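Local coordinates for protein fiber (Murine adenovirus 2, PDB 5NBH) that probably attaches the virus to host cells and binds N-acetyl-D-glucosamine through its distal domain, at residues 128-139 / 208-219; 138-146 / 163-171. One frame throughout, in Å; residues are numbered along the deposited sequence. Where two conformers were deposited one is given.

Interaction 1: 128-139 / 208-219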
loop_
_atom_site.group_PDB
_atom_site.type_symbol
_atom_site.label_atom_id
_atom_site.label_comp_id
_atom_site.label_asym_id
_atom_site.label_seq_id
_atom_site.Cartn_x
_atom_site.Cartn_y
_atom_site.Cartn_z
ATOM N N ASN A 128 -26.982 10.494 -13.598
ATOM C CA ASN A 128 -26.236 10.830 -14.813
ATOM C C ASN A 128 -25.977 12.322 -14.881
ATOM O O ASN A 128 -26.854 13.120 -14.574
ATOM C CB ASN A 128 -26.974 10.403 -16.062
ATOM C CG ASN A 128 -27.103 8.904 -16.158
ATOM O OD1 ASN A 128 -27.929 8.308 -15.477
ATOM N ND2 ASN A 128 -26.282 8.289 -16.991
ATOM N N ALA A 129 -24.775 12.694 -15.290
ATOM C CA ALA A 129 -24.391 14.093 -15.300
ATOM C C ALA A 129 -23.368 14.378 -16.360
ATOM O O ALA A 129 -22.551 13.518 -16.717
ATOM C CB ALA A 129 -23.854 14.500 -13.944
ATOM N N THR A 130 -23.435 15.606 -16.877
ATOM C CA THR A 130 -22.467 16.125 -17.785
ATOM C C THR A 130 -21.930 17.395 -17.128
ATOM O O THR A 130 -22.669 18.383 -16.926
ATOM C CB THR A 130 -23.096 16.424 -19.163
ATOM O OG1 THR A 130 -23.595 15.196 -19.708
ATOM C CG2 THR A 130 -22.081 17.007 -20.104
ATOM N N GLY A 131 -20.653 17.354 -16.780
ATOM C CA GLY A 131 -20.011 18.443 -16.081
ATOM C C GLY A 131 -19.053 17.891 -15.051
ATOM O O GLY A 131 -18.595 16.777 -15.188
ATOM N N THR A 132 -18.741 18.696 -14.047
ATOM C CA THR A 132 -17.738 18.327 -13.043
ATOM C C THR A 132 -18.408 18.304 -11.688
ATOM O O THR A 132 -19.035 19.304 -11.313
ATOM C CB THR A 132 -16.559 19.290 -13.057
ATOM O OG1 THR A 132 -15.889 19.187 -14.330
ATOM C CG2 THR A 132 -15.562 18.973 -11.924
ATOM N N GLN A 133 -18.294 17.183 -10.959
ATOM C CA GLN A 133 -18.900 17.061 -9.615
ATOM C C GLN A 133 -17.838 17.326 -8.559
ATOM O O GLN A 133 -16.674 16.979 -8.759
ATOM C CB GLN A 133 -19.503 15.664 -9.344
ATOM C CG GLN A 133 -20.535 15.218 -10.366
ATOM C CD GLN A 133 -19.910 14.671 -11.643
ATOM O OE1 GLN A 133 -18.955 13.906 -11.593
ATOM N NE2 GLN A 133 -20.471 15.035 -12.793
ATOM N N THR A 134 -18.247 17.901 -7.435
ATOM C CA THR A 134 -17.335 18.218 -6.348
ATOM C C THR A 134 -17.754 17.414 -5.149
ATOM O O THR A 134 -18.882 17.548 -4.674
ATOM C CB THR A 134 -17.315 19.743 -6.010
ATOM O OG1 THR A 134 -16.826 20.494 -7.124
ATOM C CG2 THR A 134 -16.374 20.007 -4.867
ATOM N N TRP A 135 -16.843 16.549 -4.670
ATOM C CA TRP A 135 -17.082 15.693 -3.526
ATOM C C TRP A 135 -16.126 16.193 -2.461
ATOM O O TRP A 135 -14.907 16.177 -2.685
ATOM C CB TRP A 135 -16.803 14.222 -3.854
ATOM C CG TRP A 135 -17.441 13.755 -5.149
ATOM C CD1 TRP A 135 -16.792 13.502 -6.316
ATOM C CD2 TRP A 135 -18.844 13.567 -5.418
ATOM N NE1 TRP A 135 -17.684 13.144 -7.280
ATOM C CE2 TRP A 135 -18.954 13.168 -6.757
ATOM C CE3 TRP A 135 -20.014 13.687 -4.648
ATOM C CZ2 TRP A 135 -20.185 12.880 -7.352
ATOM C CZ3 TRP A 135 -21.257 13.417 -5.252
ATOM C CH2 TRP A 135 -21.334 13.021 -6.576
ATOM N N GLU A 136 -16.647 16.597 -1.316
ATOM C CA GLU A 136 -15.832 17.239 -0.282
ATOM C C GLU A 136 -15.865 16.392 0.964
ATOM O O GLU A 136 -16.947 16.070 1.460
ATOM C CB GLU A 136 -16.367 18.646 0.014
ATOM C CG GLU A 136 -15.517 19.496 0.949
ATOM C CD GLU A 136 -16.139 20.880 1.167
ATOM O OE1 GLU A 136 -15.719 21.862 0.542
ATOM O OE2 GLU A 136 -17.033 20.961 2.006
ATOM N N LEU A 137 -14.693 15.987 1.451
ATOM C CA LEU A 137 -14.555 15.335 2.776
ATOM C C LEU A 137 -13.892 16.283 3.762
ATOM O O LEU A 137 -12.865 16.838 3.471
ATOM C CB LEU A 137 -13.677 14.071 2.660
ATOM C CG LEU A 137 -14.157 13.018 1.664
ATOM C CD1 LEU A 137 -13.111 11.913 1.457
ATOM C CD2 LEU A 137 -15.485 12.467 2.142
ATOM N N GLN A 138 -14.509 16.455 4.924
ATOM C CA GLN A 138 -14.037 17.347 5.969
ATOM C C GLN A 138 -13.629 16.506 7.174
ATOM O O GLN A 138 -14.347 15.579 7.533
ATOM C CB GLN A 138 -15.180 18.276 6.374
ATOM C CG GLN A 138 -14.821 19.385 7.334
ATOM C CD GLN A 138 -16.036 20.191 7.748
ATOM O OE1 GLN A 138 -15.949 21.011 8.649
ATOM N NE2 GLN A 138 -17.175 19.952 7.102
ATOM N N PHE A 139 -12.516 16.868 7.781
ATOM C CA PHE A 139 -11.989 16.198 8.949
ATOM C C PHE A 139 -11.586 17.255 9.959
ATOM O O PHE A 139 -10.979 18.284 9.601
ATOM C CB PHE A 139 -10.739 15.385 8.586
ATOM C CG PHE A 139 -10.961 14.381 7.502
ATOM C CD1 PHE A 139 -10.820 14.748 6.167
ATOM C CD2 PHE A 139 -11.274 13.058 7.796
ATOM C CE1 PHE A 139 -11.022 13.836 5.157
ATOM C CE2 PHE A 139 -11.474 12.127 6.786
ATOM C CZ PHE A 139 -11.353 12.517 5.462
ATOM N N ASN A 208 -10.108 23.208 9.812
ATOM C CA ASN A 208 -10.388 21.802 9.450
ATOM C C ASN A 208 -9.662 21.396 8.152
ATOM O O ASN A 208 -9.231 22.231 7.372
ATOM C CB ASN A 208 -11.868 21.546 9.344
ATOM C CG ASN A 208 -12.554 21.489 10.695
ATOM O OD1 ASN A 208 -11.920 21.192 11.732
ATOM N ND2 ASN A 208 -13.820 21.810 10.699
ATOM N N PHE A 209 -9.476 20.084 7.992
ATOM C CA PHE A 209 -8.751 19.478 6.856
ATOM C C PHE A 209 -9.781 19.012 5.846
ATOM O O PHE A 209 -10.719 18.357 6.219
ATOM C CB PHE A 209 -7.930 18.276 7.391
ATOM C CG PHE A 209 -7.393 17.355 6.325
ATOM C CD1 PHE A 209 -6.733 17.853 5.225
ATOM C CD2 PHE A 209 -7.475 15.970 6.479
ATOM C CE1 PHE A 209 -6.217 17.018 4.264
ATOM C CE2 PHE A 209 -6.942 15.112 5.531
ATOM C CZ PHE A 209 -6.319 15.631 4.426
ATOM N N TYR A 210 -9.609 19.416 4.587
ATOM C CA TYR A 210 -10.461 19.071 3.483
ATOM C C TYR A 210 -9.713 18.267 2.420
ATOM O O TYR A 210 -8.612 18.625 1.996
ATOM C CB TYR A 210 -11.004 20.321 2.800
ATOM C CG TYR A 210 -11.971 21.141 3.624
ATOM C CD1 TYR A 210 -11.527 21.870 4.743
ATOM C CD2 TYR A 210 -13.293 21.229 3.265
ATOM C CE1 TYR A 210 -12.405 22.609 5.505
ATOM C CE2 TYR A 210 -14.198 22.003 4.013
ATOM C CZ TYR A 210 -13.742 22.691 5.133
ATOM O OH TYR A 210 -14.622 23.472 5.857
ATOM N N ILE A 211 -10.339 17.173 1.997
ATOM C CA ILE A 211 -9.994 16.477 0.765
ATOM C C ILE A 211 -11.135 16.775 -0.178
ATOM O O ILE A 211 -12.304 16.383 0.069
ATOM C CB ILE A 211 -9.812 14.947 0.945
ATOM C CG1 ILE A 211 -8.693 14.686 1.919
ATOM C CG2 ILE A 211 -9.597 14.249 -0.395
ATOM C CD1 ILE A 211 -8.379 13.222 2.176
ATOM N N THR A 212 -10.803 17.438 -1.280
ATOM C CA THR A 212 -11.824 17.826 -2.270
ATOM C C THR A 212 -11.513 17.111 -3.562
ATOM O O THR A 212 -10.395 17.225 -4.069
ATOM C CB THR A 212 -11.842 19.350 -2.461
ATOM O OG1 THR A 212 -11.956 19.986 -1.170
ATOM C CG2 THR A 212 -12.993 19.780 -3.319
ATOM N N LEU A 213 -12.476 16.320 -4.032
ATOM C CA LEU A 213 -12.367 15.599 -5.286
ATOM C C LEU A 213 -13.268 16.177 -6.348
ATOM O O LEU A 213 -14.410 16.506 -6.064
ATOM C CB LEU A 213 -12.719 14.125 -5.084
ATOM C CG LEU A 213 -12.048 13.448 -3.871
ATOM C CD1 LEU A 213 -12.629 12.063 -3.709
ATOM C CD2 LEU A 213 -10.542 13.355 -4.030
ATOM N N LYS A 214 -12.780 16.306 -7.576
ATOM C CA LYS A 214 -13.650 16.775 -8.657
ATOM C C LYS A 214 -13.581 15.836 -9.852
ATOM O O LYS A 214 -12.557 15.756 -10.535
ATOM C CB LYS A 214 -13.325 18.207 -9.051
ATOM C CG LYS A 214 -13.507 19.219 -7.958
ATOM C CD LYS A 214 -13.116 20.639 -8.397
ATOM C CE LYS A 214 -13.195 21.556 -7.196
ATOM N NZ LYS A 214 -13.033 23.014 -7.495
ATOM N N SER A 215 -14.679 15.126 -10.078
ATOM C CA SER A 215 -14.790 14.190 -11.184
ATOM C C SER A 215 -15.465 14.858 -12.380
ATOM O O SER A 215 -16.439 15.623 -12.222
ATOM C CB SER A 215 -15.602 12.973 -10.758
ATOM O OG SER A 215 -16.823 13.298 -10.126
ATOM N N THR A 216 -14.996 14.548 -13.576
ATOM C CA THR A 216 -15.576 15.147 -14.800
ATOM C C THR A 216 -16.217 14.037 -15.625
ATOM O O THR A 216 -15.574 13.032 -15.927
ATOM C CB THR A 216 -14.530 15.907 -15.583
ATOM O OG1 THR A 216 -14.111 17.017 -14.796
ATOM C CG2 THR A 216 -15.075 16.410 -16.911
ATOM N N THR A 217 -17.505 14.198 -15.928
ATOM C CA THR A 217 -18.279 13.178 -16.660
ATOM C C THR A 217 -18.975 13.795 -17.911
ATOM O O THR A 217 -19.179 14.997 -17.965
ATOM C CB THR A 217 -19.302 12.466 -15.766
ATOM O OG1 THR A 217 -20.305 13.394 -15.302
ATOM C CG2 THR A 217 -18.592 11.859 -14.554
ATOM N N SER A 218 -19.273 12.950 -18.891
ATOM C CA SER A 218 -20.123 13.298 -20.034
ATOM C C SER A 218 -21.202 12.239 -20.174
ATOM O O SER A 218 -20.929 11.128 -20.638
ATOM C CB SER A 218 -19.314 13.350 -21.323
ATOM O OG SER A 218 -18.108 14.045 -21.126
ATOM N N GLY A 219 -22.400 12.535 -19.697
ATOM C CA GLY A 219 -23.531 11.668 -19.928
ATOM C C GLY A 219 -23.779 10.610 -18.878
ATOM O O GLY A 219 -24.925 10.208 -18.685
HETATM O O HOH W 1 -16.191 22.935 -6.565
HETATM O O HOH W 2 -13.322 22.260 -0.611
#
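The carbonyl O of A129 is gripped twice from segment 208-219. T217 OG1 donates to it at 2.7 Å from above the carbonyl plane, 64° out of it, and the N of G219 adds a weak bond that it shares with T130 OG1. Torsion places the T217 hydroxyl: with chi1 at 64° OG1 sits between its own N and carbonyl carbon and is turned across to A129. Beyond it N128 ND2 reaches G219 O at 2.9 Å, on a lone pair in the carbonyl plane. From G131 opposite T217 to F139 opposite F209 the strands run as an antiparallel pair. On one face T132 OG1 and T216 OG1 share a hydrogen bond of 2.8 Å. Farther along, a water joins E136 OE1 and T212 OG1, while the same OE1 forms a salt bridge with R205. That carboxylate stands nearly upright to the Y210 ring, CD lying 3.6 Å from Y210 CD2 at the ring edge; Q138 CG rests over one face. The other face of the pair is buried. There the indole NE1 of W135 donates to S215 OG at 3.0 Å, and Q133 CB lies over one face of the indole, toward its rim. F139 CD1 meets F209 CD2 at 3.6 Å, the two rings set obliquely. T130, T132 and Q133 belong to the N-acetyl-D-glucosamine site with N97 and E102. In the GHID sheet of the head these are strands D and I; strand 131-140 is outermost in this chain and 208-217 pairs on with 191-205. W135, L137, F139 and I211 pack onto strands 83-96 and 103-113 of the opposing ABCJ sheet.

Interaction 2: 138-146 / 163-171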
loop_
_atom_site.group_PDB
_atom_site.type_symbol
_atom_site.label_atom_id
_atom_site.label_comp_id
_atom_site.label_asym_id
_atom_site.label_seq_id
_atom_site.Cartn_x
_atom_site.Cartn_y
_atom_site.Cartn_z
ATOM N N GLN A 138 -14.509 16.455 4.924
ATOM C CA GLN A 138 -14.037 17.347 5.969
ATOM C C GLN A 138 -13.629 16.506 7.174
ATOM O O GLN A 138 -14.347 15.579 7.533
ATOM C CB GLN A 138 -15.180 18.276 6.374
ATOM C CG GLN A 138 -14.821 19.385 7.334
ATOM C CD GLN A 138 -16.036 20.191 7.748
ATOM O OE1 GLN A 138 -15.949 21.011 8.649
ATOM N NE2 GLN A 138 -17.175 19.952 7.102
ATOM N N PHE A 139 -12.516 16.868 7.781
ATOM C CA PHE A 139 -11.989 16.198 8.949
ATOM C C PHE A 139 -11.586 17.255 9.959
ATOM O O PHE A 139 -10.979 18.284 9.601
ATOM C CB PHE A 139 -10.739 15.385 8.586
ATOM C CG PHE A 139 -10.961 14.381 7.502
ATOM C CD1 PHE A 139 -10.820 14.748 6.167
ATOM C CD2 PHE A 139 -11.274 13.058 7.796
ATOM C CE1 PHE A 139 -11.022 13.836 5.157
ATOM C CE2 PHE A 139 -11.474 12.127 6.786
ATOM C CZ PHE A 139 -11.353 12.517 5.462
ATOM N N ASP A 140 -11.803 16.953 11.233
ATOM C CA ASP A 140 -11.333 17.850 12.286
ATOM C C ASP A 140 -9.837 18.137 12.137
ATOM O O ASP A 140 -9.039 17.231 12.028
ATOM C CB ASP A 140 -11.666 17.262 13.673
ATOM C CG ASP A 140 -11.384 18.262 14.783
ATOM O OD1 ASP A 140 -10.210 18.508 15.089
ATOM O OD2 ASP A 140 -12.360 18.845 15.295
ATOM N N GLY A 141 -9.451 19.406 12.122
ATOM C CA GLY A 141 -8.084 19.782 11.830
ATOM C C GLY A 141 -7.052 19.440 12.890
ATOM O O GLY A 141 -5.866 19.512 12.600
ATOM N N THR A 142 -7.519 19.099 14.090
ATOM C CA THR A 142 -6.658 18.727 15.232
ATOM C C THR A 142 -6.738 17.229 15.567
ATOM O O THR A 142 -5.705 16.618 15.871
ATOM C CB THR A 142 -7.059 19.549 16.474
ATOM O OG1 THR A 142 -6.964 20.943 16.155
ATOM C CG2 THR A 142 -6.133 19.266 17.617
ATOM N N LEU A 143 -7.950 16.671 15.550
ATOM C CA LEU A 143 -8.209 15.271 15.849
ATOM C C LEU A 143 -8.225 14.319 14.630
ATOM O O LEU A 143 -8.116 13.085 14.804
ATOM C CB LEU A 143 -9.551 15.140 16.569
ATOM C CG LEU A 143 -9.724 15.967 17.853
ATOM C CD1 LEU A 143 -11.138 15.790 18.355
ATOM C CD2 LEU A 143 -8.711 15.570 18.927
ATOM N N GLY A 144 -8.439 14.852 13.422
ATOM C CA GLY A 144 -8.532 14.016 12.223
ATOM C C GLY A 144 -9.892 13.356 11.990
ATOM O O GLY A 144 -10.128 12.793 10.903
ATOM N N SER A 145 -10.793 13.394 12.977
ATOM C CA SER A 145 -12.081 12.743 12.866
ATOM C C SER A 145 -12.917 13.254 11.686
ATOM O O SER A 145 -13.082 14.449 11.539
ATOM C CB SER A 145 -12.915 12.971 14.138
ATOM O OG SER A 145 -12.262 12.385 15.245
ATOM N N CYS A 146 -13.510 12.343 10.935
ATOM C CA CYS A 146 -14.334 12.740 9.774
ATOM C C CYS A 146 -15.638 13.396 10.239
ATOM O O CYS A 146 -16.347 12.859 11.114
ATOM C CB CYS A 146 -14.609 11.560 8.874
ATOM S SG CYS A 146 -15.389 12.014 7.310
ATOM N N VAL A 163 -8.373 4.883 18.662
ATOM C CA VAL A 163 -7.199 5.631 18.217
ATOM C C VAL A 163 -7.743 6.904 17.594
ATOM O O VAL A 163 -8.648 6.843 16.768
ATOM C CB VAL A 163 -6.408 4.870 17.136
ATOM C CG1 VAL A 163 -5.222 5.685 16.641
ATOM C CG2 VAL A 163 -5.945 3.529 17.665
ATOM N N THR A 164 -7.243 8.055 18.028
ATOM C CA THR A 164 -7.657 9.322 17.441
ATOM C C THR A 164 -6.981 9.360 16.067
ATOM O O THR A 164 -5.785 9.137 15.962
ATOM C CB THR A 164 -7.250 10.512 18.336
ATOM O OG1 THR A 164 -7.767 10.290 19.657
ATOM C CG2 THR A 164 -7.813 11.841 17.798
ATOM N N PRO A 165 -7.747 9.620 15.005
ATOM C CA PRO A 165 -7.116 9.497 13.680
ATOM C C PRO A 165 -6.278 10.689 13.229
ATOM O O PRO A 165 -6.385 11.138 12.076
ATOM C CB PRO A 165 -8.307 9.231 12.762
ATOM C CG PRO A 165 -9.429 9.937 13.433
ATOM C CD PRO A 165 -9.198 9.860 14.905
ATOM N N THR A 166 -5.370 11.160 14.068
ATOM C CA THR A 166 -4.492 12.262 13.668
ATOM C C THR A 166 -3.502 11.851 12.575
ATOM O O THR A 166 -2.926 12.690 11.922
ATOM C CB THR A 166 -3.725 12.830 14.856
ATOM O OG1 THR A 166 -2.893 11.795 15.413
ATOM C CG2 THR A 166 -4.690 13.383 15.925
ATOM N N PHE A 167 -3.306 10.541 12.379
ATOM C CA PHE A 167 -2.315 10.056 11.447
ATOM C C PHE A 167 -2.660 10.342 9.954
ATOM O O PHE A 167 -1.817 10.130 9.105
ATOM C CB PHE A 167 -2.055 8.541 11.676
ATOM C CG PHE A 167 -3.265 7.667 11.521
ATOM C CD1 PHE A 167 -3.730 7.297 10.265
ATOM C CD2 PHE A 167 -3.952 7.208 12.622
ATOM C CE1 PHE A 167 -4.826 6.477 10.132
ATOM C CE2 PHE A 167 -5.077 6.408 12.496
ATOM C CZ PHE A 167 -5.502 6.024 11.248
ATOM N N ILE A 168 -3.880 10.830 9.668
ATOM C CA ILE A 168 -4.257 11.226 8.289
ATOM C C ILE A 168 -3.917 12.681 7.948
ATOM O O ILE A 168 -3.984 13.037 6.800
ATOM C CB ILE A 168 -5.753 11.023 7.992
ATOM C CG1 ILE A 168 -6.622 12.020 8.818
ATOM C CG2 ILE A 168 -6.115 9.554 8.112
ATOM C CD1 ILE A 168 -8.032 12.190 8.368
ATOM N N LEU A 169 -3.521 13.498 8.939
ATOM C CA LEU A 169 -3.405 14.944 8.746
ATOM C C LEU A 169 -2.123 15.330 8.069
ATOM O O LEU A 169 -1.041 14.986 8.559
ATOM C CB LEU A 169 -3.513 15.674 10.088
ATOM C CG LEU A 169 -4.875 15.557 10.773
ATOM C CD1 LEU A 169 -4.763 16.031 12.201
ATOM C CD2 LEU A 169 -5.984 16.338 10.069
ATOM N N PRO A 170 -2.202 16.026 6.912
ATOM C CA PRO A 170 -1.027 16.548 6.263
ATOM C C PRO A 170 -0.634 17.947 6.779
ATOM O O PRO A 170 -1.289 18.460 7.662
ATOM C CB PRO A 170 -1.489 16.642 4.814
ATOM C CG PRO A 170 -2.897 17.084 4.939
ATOM C CD PRO A 170 -3.426 16.459 6.199
ATOM N N THR A 171 0.443 18.512 6.242
ATOM C CA THR A 171 0.920 19.819 6.701
ATOM C C THR A 171 -0.193 20.860 6.480
ATOM O O THR A 171 -0.837 20.883 5.411
ATOM C CB THR A 171 2.247 20.268 6.028
ATOM O OG1 THR A 171 2.576 21.590 6.484
ATOM C CG2 THR A 171 2.142 20.310 4.518
#
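The F139 ring carries I168 CD1 over one face, 3.9 Å from its centroid and 29° off the normal, a CH-pi contact in which the methyl leans toward F139 CD2. The I168 side chain crosses the phenyl at about a right angle, and the same CD1 lies 3.3 Å from the carbonyl O of G144. With chi1 at 68°, CG1 of I168 falls between its N and carbonyl carbon, which directs the methyl at the ring. Another flat group, the D140 carboxylate, shapes the facing loop: OD1 takes the N of T142 and the N of L143, each at 2.9 Å and from opposite faces of its plane. The first bond closes an Asx turn and the second an Asx motif, where the chain leaves the GHID sheet, and the carbonyls of 140-144 meet side chains of 163-171. L169 lays CD2 against D140 O and CD1 against G141 O, and T166 CG2 meets T142 O at 3.4 Å. P165, centre of an inverse gamma turn, places its ring near L143 O and S145, while its carbonyl O receives a CA-H...O contact of 3.6 Å from G144 CA. No hydrogen bond crosses between the segments; on the far side F167 packs on Y85 and F83.

Both interactions use strand 131-140, which interaction 1 pairs with strand 208-217, and interaction 2 packs the turn that follows it against the loop 163-171; they share Q138 and F139, and their centres lie about 20 Å apart. Along the chain 163-171 comes between the two strands of interaction 1. The join is direct: N208 OD1 probably hydrogen-bonds to G141 N at 3.1 Å, and F209 CE1 packs on P170 CG at 3.4 Å. The N-acetyl-D-glucosamine residues sit at the other end of the strand pair, whereas the ends of 163-171 reach other subunits, T171 at N90 of the second and V163 at P67 of the third subunit. Strand 131-140 thus runs from the sugar site to a loop whose ends meet neighbouring subunits.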